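Local coordinates for thioesterase domain-containing protein (Pyrococcus horikoshii, PDB 1IXL) that is of unknown function but adopts a hot-dog fold and may, like related thioesterases, hydrolyse acyl-CoA esters, at residues A[4-9]-A[62-67]. Sequence-based numbering, arbitrary orientation.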
loop_
_atom_site.group_PDB
_atom_site.type_symbol
_atom_site.label_atom_id
_atom_site.label_comp_id
_atom_site.label_asym_id
_atom_site.label_seq_id
_atom_site.Cartn_x
_atom_site.Cartn_y
_atom_site.Cartn_z
ATOM N N VAL A 4 -9.269 -12.488 -6.537
ATOM C CA VAL A 4 -8.308 -12.722 -7.594
ATOM C C VAL A 4 -7.038 -13.078 -6.860
ATOM O O VAL A 4 -6.795 -12.556 -5.772
ATOM C CB VAL A 4 -8.094 -11.453 -8.439
ATOM C CG1 VAL A 4 -7.225 -11.760 -9.638
ATOM C CG2 VAL A 4 -9.433 -10.911 -8.884
ATOM N N GLU A 5 -6.243 -13.984 -7.419
ATOM C CA GLU A 5 -4.998 -14.349 -6.769
ATOM C C GLU A 5 -3.995 -13.207 -6.963
ATOM O O GLU A 5 -4.120 -12.398 -7.896
ATOM C CB GLU A 5 -4.446 -15.655 -7.363
ATOM C CG GLU A 5 -4.546 -15.751 -8.869
ATOM C CD GLU A 5 -4.207 -17.147 -9.399
ATOM O OE1 GLU A 5 -4.694 -18.150 -8.819
ATOM O OE2 GLU A 5 -3.467 -17.240 -10.402
ATOM N N GLN A 6 -3.015 -13.138 -6.074
ATOM C CA GLN A 6 -2.000 -12.105 -6.164
ATOM C C GLN A 6 -1.077 -12.412 -7.339
ATOM O O GLN A 6 -0.424 -13.464 -7.372
ATOM C CB GLN A 6 -1.184 -12.058 -4.881
ATOM C CG GLN A 6 -0.315 -10.838 -4.824
ATOM C CD GLN A 6 0.279 -10.615 -3.465
ATOM O OE1 GLN A 6 -0.268 -11.054 -2.454
ATOM N NE2 GLN A 6 1.392 -9.900 -3.422
ATOM N N ARG A 7 -0.981 -11.485 -8.286
ATOM C CA ARG A 7 -0.139 -11.725 -9.459
ATOM C C ARG A 7 1.170 -10.931 -9.516
ATOM O O ARG A 7 1.911 -11.028 -10.490
ATOM C CB ARG A 7 -0.944 -11.438 -10.725
ATOM C CG ARG A 7 -2.200 -12.285 -10.884
ATOM C CD ARG A 7 -2.954 -11.809 -12.104
ATOM N NE ARG A 7 -2.186 -12.010 -13.331
ATOM C CZ ARG A 7 -2.320 -11.264 -14.426
ATOM N NH1 ARG A 7 -3.192 -10.260 -14.443
ATOM N NH2 ARG A 7 -1.584 -11.518 -15.501
ATOM N N THR A 8 1.462 -10.159 -8.475
ATOM C CA THR A 8 2.677 -9.350 -8.451
ATOM C C THR A 8 3.112 -9.087 -7.022
ATOM O O THR A 8 2.309 -9.234 -6.103
ATOM C CB THR A 8 2.445 -7.970 -9.138
ATOM O OG1 THR A 8 3.688 -7.252 -9.203
ATOM C CG2 THR A 8 1.434 -7.127 -8.328
ATOM N N HIS A 9 4.380 -8.701 -6.847
ATOM C CA HIS A 9 4.915 -8.373 -5.534
ATOM C C HIS A 9 4.661 -9.504 -4.542
ATOM O O HIS A 9 4.389 -9.248 -3.369
ATOM C CB HIS A 9 4.247 -7.084 -5.014
ATOM C CG HIS A 9 4.758 -5.824 -5.650
ATOM N ND1 HIS A 9 4.713 -5.600 -7.013
ATOM C CD2 HIS A 9 5.366 -4.739 -5.112
ATOM C CE1 HIS A 9 5.278 -4.437 -7.288
ATOM N NE2 HIS A 9 5.684 -3.893 -6.152
ATOM N N ALA A 62 -3.889 -3.124 -6.087
ATOM C CA ALA A 62 -5.126 -2.635 -6.667
ATOM C C ALA A 62 -4.985 -2.772 -8.195
ATOM O O ALA A 62 -5.980 -2.928 -8.902
ATOM C CB ALA A 62 -5.380 -1.188 -6.269
ATOM N N VAL A 63 -3.754 -2.723 -8.706
ATOM C CA VAL A 63 -3.545 -2.886 -10.156
ATOM C C VAL A 63 -3.348 -4.371 -10.414
ATOM O O VAL A 63 -3.906 -4.927 -11.353
ATOM C CB VAL A 63 -2.326 -2.092 -10.645
ATOM C CG1 VAL A 63 -2.097 -2.347 -12.151
ATOM C CG2 VAL A 63 -2.558 -0.592 -10.375
ATOM N N ASN A 64 -2.526 -4.996 -9.580
ATOM C CA ASN A 64 -2.285 -6.432 -9.622
ATOM C C ASN A 64 -1.914 -6.996 -10.987
ATOM O O ASN A 64 -2.497 -7.973 -11.452
ATOM C CB ASN A 64 -3.520 -7.161 -9.074
ATOM C CG ASN A 64 -3.247 -8.623 -8.756
ATOM O OD1 ASN A 64 -2.149 -8.982 -8.331
ATOM N ND2 ASN A 64 -4.257 -9.480 -8.951
ATOM N N GLU A 65 -0.922 -6.376 -11.607
ATOM C CA GLU A 65 -0.417 -6.796 -12.901
ATOM C C GLU A 65 1.030 -7.149 -12.580
ATOM O O GLU A 65 1.695 -6.405 -11.874
ATOM C CB GLU A 65 -0.496 -5.621 -13.868
ATOM C CG GLU A 65 -0.785 -6.020 -15.265
ATOM C CD GLU A 65 -2.265 -6.049 -15.564
ATOM O OE1 GLU A 65 -2.830 -4.964 -15.842
ATOM O OE2 GLU A 65 -2.859 -7.151 -15.513
ATOM N N PRO A 66 1.543 -8.284 -13.087
ATOM C CA PRO A 66 2.927 -8.699 -12.810
ATOM C C PRO A 66 4.023 -7.627 -12.831
ATOM O O PRO A 66 4.811 -7.500 -11.877
ATOM C CB PRO A 66 3.177 -9.780 -13.858
ATOM C CG PRO A 66 1.800 -10.425 -13.994
ATOM C CD PRO A 66 0.874 -9.230 -14.006
ATOM N N THR A 67 4.065 -6.862 -13.917
ATOM C CA THR A 67 5.062 -5.820 -14.107
ATOM C C THR A 67 4.737 -4.438 -13.512
ATOM O O THR A 67 5.447 -3.465 -13.807
ATOM C CB THR A 67 5.319 -5.614 -15.611
ATOM O OG1 THR A 67 4.099 -5.206 -16.247
ATOM C CG2 THR A 67 5.813 -6.907 -16.249
#
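Asn64, the first residue past helix 48-63 and one with positive phi, grips the chain of 4-9 through both ends of its side-chain amide. Asn64 OD1 accepts the backbone N of Arg7 at 2.8 Å along one lone pair, while Asn64 ND2 gives a nearly straight bond of 3.1 Å to Glu5 O, almost in the amide plane. The two bonds reach backbone groups on either side of Gln6, as the peptide of a neighbouring strand would, so the side chain has its rotation fixed; CG stands anti to the backbone N (chi1 -166°) to get there. A second tie joins Thr8 OG1 to Pro66 O at 2.9 Å, the hydroxyl sitting above the carbonyl plane. Thr8 OG1 also accepts a bond from His9 ND1 at 2.9 Å, in the imidazole plane, so that hydroxyl relays one bond into the next.

Toward the solvent, Arg7 crosses the Asn64 amide at about a right angle and bends at chi3, bringing NH1 within 3.3 Å of Glu65 OE2 in a salt bridge whose hydrogen bond is weak (N-H...O angle 127°). Pro66 CD lies over one face of the guanidinium, near its rim, 3.7 Å from Arg7 NH2. Closer in, Thr8 CB packs against Glu65 O; at the other end, Val4 CG1 touches Asn64 ND2.

The contact thus fastens the N-terminal segment across the C-terminal end of the central hot-dog helix, where the chain turns into strand 68-77. Val4 pairs through its backbone with Ile23 of strand 19-24, Gln6 and Thr8 rest on Leu61 of the helix, and Glu65 touches Val123 of strand 112-123.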